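Local coordinates for protein catalase (PDB 4B7H) that catalyses the breakdown of hydrogen peroxide to water and oxygen at a buried haem, carries bound NADPH, and is inhibited by nitric oxide, at residues A[3-8]-A[77-82]; A[101-106]-A[310-315]; A[129-134]-A[324-329]. All coordinates share one frame; numbering follows the deposited sequence. Where two conformers were deposited one is given.

Contact 1: A[3-8]-A[77-82]; sequences KSAADQ and FGELHI
Glu79 packs its CG against Ala5 CB (3.7 Å) and ends on the backbone of the N-terminal arm. CG stands beside the backbone N (chi1 -54°), and the chain beyond it is extended and reaches as far as the arm. There OE2 accepts a nearly straight hydrogen bond from Ala5 N, 2.9 Å long. That N-H arrives on the anti side of OE2, 35° out of the carboxylate plane. The other oxygen, OE1, takes the ring N-H of His81, NE2 to OE1 2.8 Å, through its anti lone pair and close to the imidazole plane, so the carboxylate is held at both oxygens. Asn313 of strand 305-314 adds a second donor to OE2 and also bonds Ser4 OG.

Next to Ala5, Ala6 CB meets Phe77 CB at 3.7 Å, two residues before Glu79 in its strand, while the phenyl ring leads away. Gly78 lies between Phe77 and Glu79, its carbonyl O 3.8 Å from Ala6 CB.

The arm keeps its own shape by two side-chain bonds: Ala6 N donates to Ser4 OG at 3.0 Å, and Ser4 N to Asp7 OD2. Around a type I turn from Ser4 to Asp7, these two residues form a capping box, the N-terminal start of helix 7-11, here set across a strand of the antiparallel catalase beta-barrel.

Contact 2: A[101-106]-A[310-315]; sequences TPLAVR and FILNRN. With HEM (protoporphyrin IX containing Fe), chain E.
Leu103 pushes its two methyls into the side chains of strand 310-314 and is the main bump of this contact. CD2 abuts Phe310 CB at 3.5 Å and lies obliquely to the phenyl ring, 3.9 Å from Phe310 CG; CD1 meets Leu312 CD2 at 3.7 Å. The hollow that takes Leu103 is thus bounded by Phe310 and Leu312, two residues apart on their strand. Leu312 CD2 touches both Leu103 CD1 and Val105 CG1, 3.7 Å from the latter. Val105 CG1 lies between its own backbone N and carbonyl carbon (chi1 69°), which points it at the Leu312 methyls. Each of these pairs crosses at about a right angle, much as the strands do: their axes make 77° and approach to 8.5 Å. Strands 100-108 and 305-314 both flank strand 73-82, so the contact spans the inside of the curled barrel sheet, bordered by Phe126, Leu128 and Ile263.

Beyond Val105, Arg106 runs extended to the haem, where NH1 donates in the guanidinium plane to propionate O2D at 2.7 Å. The chemistry thus divides along one strand: an apolar contact resting on close fit, then an arginine that would help balance the propionate's charge.

Contact 3: A[129-134]-A[324-329]; sequences RFYTEE and EQIALD. Unlike the reference sequence in segment 324-329: Ile326 (reference Leu).
Arg129 and Ile326 reach toward each other tip to tip, the guanidinium NH1 coming to 3.7 Å from Ile326 CG1. This approach is oblique to the flat group, whose other neighbours are more clearly placed. Leu328 CD2 lies over one face, 4.0 Å above the plane and offset toward the rim, while the carbonyl O of Ala327 stands at the edge, near the plane. Arg129 NH2 donates to that oxygen at 2.7 Å, but the N-H is bent away (129°) and the bond is weak despite its shortness.

In the arginine, CG is anti to the backbone N (chi1 163°), and a bend at chi3 (-60°) turns NE out of the line of the chain. At the root of the same side chain, Arg129 CB packs on Leu328 CD2 at 3.7 Å, so this methyl serves both the aliphatic base and the guanidinium face. Arg129 CD in turn rests 3.4 Å above one face of the Tyr131 ring, offset toward its rim; the two side chains project from the same side of strand 125-132. The phenol oxygen is tied to the carbonyl of Val369.

Stronger polar partners lie outside the two segments: Asp138 of strand 135-142 forms a salt bridge with Arg129 NE, and Asn370 accepts from Arg129 NH1 and from Ala327 N. The charged group is thus buried but well supplied with acceptors. Leu328 also touches the haem, and its carbonyl receives a bond from Gln356, itself a haem partner. The arrangement is that of an irregular connection after helix 319-324, pinned to a barrel strand where it lines the haem pocket of the catalase fold.

How the contacts relate
The three contacts share one antiparallel sheet, in which strand 73-82 lies between 100-108 and 305-314, and 125-132 borders 100-108 on its other edge. Centres of contacts 1 and 2 are about 6 Å apart, of 2 and 3 about 11 Å, and of 1 and 3 about 13 Å. Backbone pairing joins them: Leu80 N to Thr101 O links contacts 1 and 2, and Ala104 O to Arg129 N links contacts 2 and 3. Along the chain contact 1 closes before the others open, whereas contacts 2 and 3 alternate. The N-terminal arm and the haem-lining segment 324-329 thus both rest on strands of one barrel sheet.

Contact 1: A[3-8]-A[77-82]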
loop_
_atom_site.group_PDB
_atom_site.type_symbol
_atom_site.label_atom_id
_atom_site.label_comp_id
_atom_site.label_asym_id
_atom_site.label_seq_id
_atom_site.Cartn_x
_atom_site.Cartn_y
_atom_site.Cartn_z
ATOM N N LYS A 3 31.782 -15.214 18.274
ATOM C CA LYS A 3 31.664 -14.615 16.949
ATOM C C LYS A 3 30.850 -15.514 16.037
ATOM O O LYS A 3 30.759 -16.722 16.257
ATOM C CB LYS A 3 33.046 -14.440 16.319
ATOM C CG LYS A 3 34.069 -13.757 17.197
ATOM C CD LYS A 3 35.369 -14.553 17.230
ATOM C CE LYS A 3 35.552 -15.263 18.564
ATOM N NZ LYS A 3 34.424 -16.181 18.881
ATOM N N SER A 4 30.273 -14.925 14.999
ATOM C CA SER A 4 29.574 -15.697 13.984
ATOM C C SER A 4 29.927 -15.145 12.622
ATOM O O SER A 4 30.089 -13.931 12.469
ATOM C CB SER A 4 28.064 -15.592 14.171
ATOM O OG SER A 4 27.401 -16.222 13.092
ATOM N N ALA A 5 30.017 -16.019 11.623
ATOM C CA ALA A 5 30.211 -15.569 10.247
ATOM C C ALA A 5 29.038 -14.710 9.786
ATOM O O ALA A 5 29.148 -13.962 8.812
ATOM C CB ALA A 5 30.401 -16.752 9.314
ATOM N N ALA A 6 27.914 -14.809 10.490
ATOM C CA ALA A 6 26.730 -14.029 10.145
ATOM C C ALA A 6 26.719 -12.623 10.752
ATOM O O ALA A 6 25.789 -11.854 10.494
ATOM C CB ALA A 6 25.464 -14.787 10.535
ATOM N N ASP A 7 27.733 -12.287 11.553
ATOM C CA ASP A 7 27.787 -10.976 12.218
ATOM C C ASP A 7 27.683 -9.800 11.242
ATOM O O ASP A 7 26.963 -8.833 11.504
ATOM C CB ASP A 7 29.054 -10.846 13.073
ATOM C CG ASP A 7 29.005 -11.697 14.331
ATOM O OD1 ASP A 7 27.901 -12.146 14.697
ATOM O OD2 ASP A 7 30.067 -11.908 14.961
ATOM N N GLN A 8 28.398 -9.896 10.123
ATOM C CA GLN A 8 28.331 -8.914 9.043
ATOM C C GLN A 8 26.885 -8.622 8.671
ATOM O O GLN A 8 26.460 -7.465 8.633
ATOM C CB GLN A 8 29.096 -9.435 7.814
ATOM C CG GLN A 8 28.756 -10.891 7.416
ATOM C CD GLN A 8 29.553 -11.394 6.226
ATOM O OE1 GLN A 8 30.091 -12.502 6.250
ATOM N NE2 GLN A 8 29.623 -10.591 5.174
ATOM N N PHE A 77 20.594 -17.085 12.947
ATOM C CA PHE A 77 21.628 -16.980 11.938
ATOM C C PHE A 77 22.761 -17.907 12.323
ATOM O O PHE A 77 22.853 -18.345 13.469
ATOM C CB PHE A 77 22.100 -15.522 11.808
ATOM C CG PHE A 77 21.028 -14.599 11.316
ATOM C CD1 PHE A 77 20.079 -14.090 12.192
ATOM C CD2 PHE A 77 20.951 -14.261 9.971
ATOM C CE1 PHE A 77 19.071 -13.244 11.733
ATOM C CE2 PHE A 77 19.950 -13.425 9.501
ATOM C CZ PHE A 77 19.005 -12.911 10.388
ATOM N N GLY A 78 23.621 -18.216 11.365
ATOM C CA GLY A 78 24.660 -19.194 11.615
ATOM C C GLY A 78 25.577 -19.416 10.435
ATOM O O GLY A 78 25.851 -18.491 9.668
ATOM N N GLU A 79 26.063 -20.649 10.302
ATOM C CA GLU A 79 27.148 -20.967 9.372
ATOM C C GLU A 79 26.946 -22.337 8.753
ATOM O O GLU A 79 26.609 -23.305 9.458
ATOM C CB GLU A 79 28.499 -20.957 10.109
ATOM C CG GLU A 79 28.783 -19.672 10.869
ATOM C CD GLU A 79 29.986 -19.755 11.789
ATOM O OE1 GLU A 79 30.704 -20.782 11.781
ATOM O OE2 GLU A 79 30.219 -18.778 12.532
ATOM N N LEU A 80 27.174 -22.420 7.443
ATOM C CA LEU A 80 27.249 -23.692 6.732
ATOM C C LEU A 80 28.717 -24.058 6.531
ATOM O O LEU A 80 29.490 -23.251 6.014
ATOM C CB LEU A 80 26.570 -23.569 5.364
ATOM C CG LEU A 80 26.743 -24.741 4.391
ATOM C CD1 LEU A 80 26.018 -25.974 4.909
ATOM C CD2 LEU A 80 26.255 -24.356 3.000
ATOM N N HIS A 81 29.095 -25.271 6.933
ATOM C CA HIS A 81 30.466 -25.757 6.767
ATOM C C HIS A 81 30.503 -26.995 5.865
ATOM O O HIS A 81 29.898 -28.018 6.185
ATOM C CB HIS A 81 31.068 -26.118 8.128
ATOM C CG HIS A 81 31.278 -24.944 9.030
ATOM N ND1 HIS A 81 32.530 -24.441 9.314
ATOM C CD2 HIS A 81 30.398 -24.176 9.714
ATOM C CE1 HIS A 81 32.411 -23.410 10.133
ATOM N NE2 HIS A 81 31.128 -23.226 10.387
ATOM N N ILE A 82 31.224 -26.917 4.750
ATOM C CA ILE A 82 31.380 -28.078 3.874
ATOM C C ILE A 82 32.523 -28.969 4.366
ATOM O O ILE A 82 33.619 -28.480 4.653
ATOM C CB ILE A 82 31.629 -27.641 2.418
ATOM C CG1 ILE A 82 30.523 -26.685 1.959
ATOM C CG2 ILE A 82 31.732 -28.844 1.499
ATOM C CD1 ILE A 82 29.105 -27.230 2.141
#

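Contact 2: A[101-106]-A[310-315]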
loop_
_atom_site.group_PDB
_atom_site.type_symbol
_atom_site.label_atom_id
_atom_site.label_comp_id
_atom_site.label_asym_id
_atom_site.label_seq_id
_atom_site.Cartn_x
_atom_site.Cartn_y
_atom_site.Cartn_z
ATOM N N THR A 101 29.890 -20.624 4.844
ATOM C CA THR A 101 28.944 -19.630 4.333
ATOM C C THR A 101 27.985 -19.168 5.431
ATOM O O THR A 101 27.424 -19.999 6.140
ATOM C CB THR A 101 28.128 -20.227 3.172
ATOM O OG1 THR A 101 29.024 -20.745 2.176
ATOM C CG2 THR A 101 27.201 -19.181 2.536
ATOM N N PRO A 102 27.791 -17.840 5.576
ATOM C CA PRO A 102 26.797 -17.381 6.559
ATOM C C PRO A 102 25.381 -17.807 6.158
ATOM O O PRO A 102 25.078 -17.913 4.961
ATOM C CB PRO A 102 26.910 -15.850 6.501
ATOM C CG PRO A 102 28.200 -15.560 5.786
ATOM C CD PRO A 102 28.405 -16.715 4.850
ATOM N N LEU A 103 24.518 -18.021 7.148
ATOM C CA LEU A 103 23.148 -18.404 6.869
ATOM C C LEU A 103 22.142 -17.704 7.772
ATOM O O LEU A 103 22.477 -17.223 8.863
ATOM C CB LEU A 103 22.975 -19.929 6.967
ATOM C CG LEU A 103 22.960 -20.562 8.363
ATOM C CD1 LEU A 103 21.592 -20.496 9.050
ATOM C CD2 LEU A 103 23.418 -22.003 8.267
ATOM N N ALA A 104 20.901 -17.670 7.295
ATOM C CA ALA A 104 19.738 -17.342 8.106
ATOM C C ALA A 104 18.802 -18.541 8.057
ATOM O O ALA A 104 18.830 -19.318 7.098
ATOM C CB ALA A 104 19.028 -16.120 7.559
ATOM N N VAL A 105 17.963 -18.687 9.078
ATOM C CA VAL A 105 16.920 -19.707 9.067
ATOM C C VAL A 105 15.656 -19.151 9.690
ATOM O O VAL A 105 15.726 -18.356 10.618
ATOM C CB VAL A 105 17.374 -21.010 9.797
ATOM C CG1 VAL A 105 17.510 -20.791 11.306
ATOM C CG2 VAL A 105 16.418 -22.154 9.521
ATOM N N ARG A 106 14.502 -19.547 9.161
ATOM C CA ARG A 106 13.230 -19.292 9.832
ATOM C C ARG A 106 12.462 -20.604 9.935
ATOM O O ARG A 106 12.341 -21.348 8.951
ATOM C CB ARG A 106 12.408 -18.213 9.110
ATOM C CG ARG A 106 11.122 -17.795 9.849
ATOM C CD ARG A 106 10.449 -16.631 9.140
ATOM N NE ARG A 106 9.195 -16.194 9.767
ATOM C CZ ARG A 106 8.008 -16.767 9.563
ATOM N NH1 ARG A 106 7.903 -17.833 8.770
ATOM N NH2 ARG A 106 6.921 -16.280 10.168
ATOM N N PHE A 310 25.433 -27.539 9.231
ATOM C CA PHE A 310 25.239 -26.137 9.572
ATOM C C PHE A 310 24.919 -25.996 11.055
ATOM O O PHE A 310 24.428 -26.933 11.696
ATOM C CB PHE A 310 24.234 -25.415 8.646
ATOM C CG PHE A 310 22.795 -25.827 8.819
ATOM C CD1 PHE A 310 22.031 -25.317 9.862
ATOM C CD2 PHE A 310 22.188 -26.673 7.895
ATOM C CE1 PHE A 310 20.696 -25.669 10.002
ATOM C CE2 PHE A 310 20.852 -27.036 8.031
ATOM C CZ PHE A 310 20.109 -26.535 9.089
ATOM N N ILE A 311 25.248 -24.830 11.596
ATOM C CA ILE A 311 25.125 -24.550 13.017
ATOM C C ILE A 311 24.428 -23.207 13.187
ATOM O O ILE A 311 24.658 -22.282 12.403
ATOM C CB ILE A 311 26.528 -24.558 13.694
ATOM C CG1 ILE A 311 26.431 -24.332 15.203
ATOM C CG2 ILE A 311 27.484 -23.567 13.017
ATOM C CD1 ILE A 311 27.746 -24.579 15.939
ATOM N N LEU A 312 23.541 -23.113 14.174
ATOM C CA LEU A 312 22.873 -21.845 14.454
ATOM C C LEU A 312 23.540 -21.238 15.680
ATOM O O LEU A 312 23.420 -21.779 16.791
ATOM C CB LEU A 312 21.377 -22.046 14.701
ATOM C CG LEU A 312 20.620 -22.785 13.594
ATOM C CD1 LEU A 312 19.133 -22.899 13.931
ATOM C CD2 LEU A 312 20.823 -22.098 12.248
ATOM N N ASN A 313 24.252 -20.130 15.482
ATOM C CA ASN A 313 25.026 -19.541 16.575
ATOM C C ASN A 313 24.804 -18.047 16.816
ATOM O O ASN A 313 25.571 -17.420 17.541
ATOM C CB ASN A 313 26.528 -19.839 16.404
ATOM C CG ASN A 313 27.117 -19.216 15.144
ATOM O OD1 ASN A 313 26.444 -18.469 14.420
ATOM N ND2 ASN A 313 28.387 -19.517 14.878
ATOM N N ARG A 314 23.756 -17.479 16.228
ATOM C CA ARG A 314 23.491 -16.059 16.405
ATOM C C ARG A 314 21.996 -15.789 16.409
ATOM O O ARG A 314 21.296 -16.117 15.447
ATOM C CB ARG A 314 24.181 -15.261 15.291
ATOM C CG ARG A 314 23.775 -13.774 15.219
ATOM C CD ARG A 314 24.297 -12.953 16.411
ATOM N NE ARG A 314 25.756 -12.966 16.438
ATOM C CZ ARG A 314 26.494 -13.540 17.383
ATOM N NH1 ARG A 314 25.915 -14.117 18.430
ATOM N NH2 ARG A 314 27.819 -13.517 17.290
ATOM N N ASN A 315 21.506 -15.193 17.491
ATOM C CA ASN A 315 20.127 -14.736 17.547
ATOM C C ASN A 315 19.991 -13.457 16.726
ATOM O O ASN A 315 20.965 -12.710 16.567
ATOM C CB ASN A 315 19.712 -14.453 18.994
ATOM C CG ASN A 315 19.306 -15.708 19.753
ATOM O OD1 ASN A 315 19.595 -15.855 20.948
ATOM N ND2 ASN A 315 18.622 -16.610 19.070
HETATM C CHA HEM E . 5.654 -19.762 2.922
HETATM C CHB HEM E . 3.623 -20.478 -1.424
HETATM C CHC HEM E . 4.356 -25.234 -0.904
HETATM C CHD HEM E . 7.591 -24.226 2.516
HETATM C C1A HEM E . 5.030 -19.542 1.718
HETATM C C2A HEM E . 4.651 -18.248 1.183
HETATM C C3A HEM E . 4.106 -18.460 -0.025
HETATM C C4A HEM E . 4.114 -19.878 -0.286
HETATM C CMA HEM E . 3.554 -17.428 -1.014
HETATM C CAA HEM E . 4.870 -16.896 1.896
HETATM C CBA HEM E . 6.257 -16.369 1.560
HETATM C CGA HEM E . 6.486 -14.966 2.057
HETATM O O1A HEM E . 7.632 -14.692 2.493
HETATM O O2A HEM E . 5.558 -14.116 2.023
HETATM C C1B HEM E . 3.613 -21.833 -1.663
HETATM C C2B HEM E . 3.015 -22.491 -2.803
HETATM C C3B HEM E . 3.201 -23.817 -2.638
HETATM C C4B HEM E . 3.940 -24.015 -1.411
HETATM C CMB HEM E . 2.290 -21.748 -3.943
HETATM C CAB HEM E . 2.799 -24.995 -3.546
HETATM C CBB HEM E . 2.662 -24.864 -4.865
HETATM C C1C HEM E . 5.433 -25.368 -0.047
HETATM C C2C HEM E . 6.336 -26.504 0.077
HETATM C C3C HEM E . 7.230 -26.203 1.036
HETATM C C4C HEM E . 6.925 -24.873 1.517
HETATM C CMC HEM E . 6.231 -27.811 -0.748
HETATM C CAC HEM E . 8.447 -27.008 1.551
HETATM C CBC HEM E . 9.116 -27.885 0.783
HETATM C C1D HEM E . 7.307 -22.969 2.976
HETATM C C2D HEM E . 7.969 -22.386 4.097
HETATM C C3D HEM E . 7.383 -21.007 4.236
HETATM C C4D HEM E . 6.424 -20.872 3.175
HETATM C CMD HEM E . 9.036 -23.029 4.981
HETATM C CAD HEM E . 7.790 -19.983 5.285
HETATM C CBD HEM E . 9.117 -19.359 4.858
HETATM C CGD HEM E . 9.509 -18.440 5.977
HETATM O O1D HEM E . 9.552 -17.201 5.770
HETATM O O2D HEM E . 9.760 -18.948 7.098
HETATM N NA HEM E . 4.698 -20.522 0.794
HETATM N NB HEM E . 4.166 -22.782 -0.831
HETATM N NC HEM E . 5.829 -24.385 0.846
HETATM N ND HEM E . 6.393 -22.059 2.453
HETATM FE FE HEM E . 5.238 -22.456 0.854
#

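Contact 3: A[129-134]-A[324-329]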
loop_
_atom_site.group_PDB
_atom_site.type_symbol
_atom_site.label_atom_id
_atom_site.label_comp_id
_atom_site.label_asym_id
_atom_site.label_seq_id
_atom_site.Cartn_x
_atom_site.Cartn_y
_atom_site.Cartn_z
ATOM N N ARG A 129 18.487 -19.591 4.304
ATOM C CA ARG A 129 19.184 -18.753 3.332
ATOM C C ARG A 129 20.677 -18.912 3.526
ATOM O O ARG A 129 21.173 -18.796 4.651
ATOM C CB ARG A 129 18.859 -17.269 3.528
ATOM C CG ARG A 129 19.871 -16.346 2.819
ATOM C CD ARG A 129 19.291 -14.952 2.626
ATOM N NE ARG A 129 18.079 -15.052 1.823
ATOM C CZ ARG A 129 17.081 -14.176 1.836
ATOM N NH1 ARG A 129 17.153 -13.090 2.599
ATOM N NH2 ARG A 129 16.008 -14.392 1.082
ATOM N N PHE A 130 21.389 -19.162 2.435
ATOM C CA PHE A 130 22.841 -19.146 2.449
ATOM C C PHE A 130 23.321 -17.910 1.698
ATOM O O PHE A 130 22.977 -17.711 0.526
ATOM C CB PHE A 130 23.386 -20.430 1.818
ATOM C CG PHE A 130 22.873 -21.681 2.479
ATOM C CD1 PHE A 130 23.322 -22.037 3.741
ATOM C CD2 PHE A 130 21.914 -22.480 1.861
ATOM C CE1 PHE A 130 22.845 -23.175 4.374
ATOM C CE2 PHE A 130 21.425 -23.628 2.492
ATOM C CZ PHE A 130 21.891 -23.973 3.750
ATOM N N TYR A 131 24.081 -17.060 2.389
ATOM C CA TYR A 131 24.589 -15.831 1.783
ATOM C C TYR A 131 25.871 -16.165 1.027
ATOM O O TYR A 131 26.975 -15.950 1.537
ATOM C CB TYR A 131 24.840 -14.752 2.849
ATOM C CG TYR A 131 23.582 -14.266 3.570
ATOM C CD1 TYR A 131 23.076 -14.942 4.685
ATOM C CD2 TYR A 131 22.916 -13.118 3.147
ATOM C CE1 TYR A 131 21.938 -14.494 5.346
ATOM C CE2 TYR A 131 21.770 -12.657 3.803
ATOM C CZ TYR A 131 21.291 -13.346 4.908
ATOM O OH TYR A 131 20.160 -12.918 5.569
ATOM N N THR A 132 25.725 -16.698 -0.187
ATOM C CA THR A 132 26.872 -17.196 -0.944
ATOM C C THR A 132 27.557 -16.101 -1.757
ATOM O O THR A 132 27.004 -15.012 -1.966
ATOM C CB THR A 132 26.512 -18.389 -1.888
ATOM O OG1 THR A 132 26.220 -17.913 -3.211
ATOM C CG2 THR A 132 25.343 -19.208 -1.357
ATOM N N GLU A 133 28.757 -16.410 -2.236
ATOM C CA GLU A 133 29.542 -15.474 -3.034
ATOM C C GLU A 133 28.946 -15.278 -4.428
ATOM O O GLU A 133 29.328 -14.359 -5.145
ATOM C CB GLU A 133 30.996 -15.945 -3.142
ATOM C CG GLU A 133 31.736 -15.980 -1.805
ATOM C CD GLU A 133 33.161 -16.493 -1.924
ATOM O OE1 GLU A 133 33.715 -16.485 -3.045
ATOM O OE2 GLU A 133 33.727 -16.910 -0.891
ATOM N N GLU A 134 28.018 -16.152 -4.813
ATOM C CA GLU A 134 27.333 -16.031 -6.104
ATOM C C GLU A 134 25.847 -15.726 -5.913
ATOM O O GLU A 134 25.026 -15.972 -6.803
ATOM C CB GLU A 134 27.573 -17.272 -6.982
ATOM C CG GLU A 134 29.058 -17.410 -7.326
ATOM C CD GLU A 134 29.437 -18.583 -8.219
ATOM O OE1 GLU A 134 28.604 -19.469 -8.486
ATOM O OE2 GLU A 134 30.613 -18.619 -8.649
ATOM N N GLU A 324 10.731 -11.177 10.724
ATOM C CA GLU A 324 9.432 -10.926 10.098
ATOM C C GLU A 324 9.611 -10.456 8.653
ATOM O O GLU A 324 8.865 -10.879 7.767
ATOM C CB GLU A 324 8.577 -9.933 10.894
ATOM C CG GLU A 324 7.198 -9.674 10.271
ATOM C CD GLU A 324 6.268 -10.884 10.287
ATOM O OE1 GLU A 324 6.476 -11.808 11.112
ATOM O OE2 GLU A 324 5.321 -10.920 9.464
ATOM N N GLN A 325 10.619 -9.613 8.422
ATOM C CA GLN A 325 10.880 -9.036 7.100
ATOM C C GLN A 325 11.806 -9.858 6.197
ATOM O O GLN A 325 12.065 -9.453 5.058
ATOM C CB GLN A 325 11.481 -7.634 7.229
ATOM C CG GLN A 325 10.538 -6.620 7.830
ATOM C CD GLN A 325 11.062 -5.200 7.733
ATOM O OE1 GLN A 325 10.300 -4.269 7.444
ATOM N NE2 GLN A 325 12.367 -5.020 7.984
ATOM N N ILE A 326 12.344 -10.977 6.678
ATOM C CA ILE A 326 13.112 -11.816 5.766
ATOM C C ILE A 326 12.174 -12.319 4.673
ATOM O O ILE A 326 10.978 -12.526 4.909
ATOM C CB ILE A 326 13.878 -12.960 6.484
ATOM C CG1 ILE A 326 15.077 -13.405 5.638
ATOM C CG2 ILE A 326 12.970 -14.151 6.820
ATOM C CD1 ILE A 326 16.043 -14.326 6.369
ATOM N N ALA A 327 12.710 -12.445 3.465
ATOM C CA ALA A 327 11.913 -12.841 2.313
ATOM C C ALA A 327 12.526 -14.101 1.728
ATOM O O ALA A 327 13.312 -14.048 0.777
ATOM C CB ALA A 327 11.891 -11.712 1.274
ATOM N N LEU A 328 12.212 -15.239 2.335
ATOM C CA LEU A 328 12.807 -16.503 1.911
ATOM C C LEU A 328 12.050 -17.008 0.687
ATOM O O LEU A 328 10.825 -16.937 0.639
ATOM C CB LEU A 328 12.782 -17.505 3.066
ATOM C CG LEU A 328 13.736 -17.087 4.202
ATOM C CD1 LEU A 328 13.360 -17.703 5.546
ATOM C CD2 LEU A 328 15.187 -17.443 3.855
ATOM N N ASP A 329 12.776 -17.498 -0.311
ATOM C CA ASP A 329 12.190 -17.705 -1.634
ATOM C C ASP A 329 12.922 -18.837 -2.359
ATOM O O ASP A 329 14.121 -18.737 -2.603
ATOM C CB ASP A 329 12.312 -16.372 -2.388
ATOM C CG ASP A 329 11.857 -16.435 -3.834
ATOM O OD1 ASP A 329 11.320 -17.472 -4.284
ATOM O OD2 ASP A 329 12.029 -15.406 -4.530
#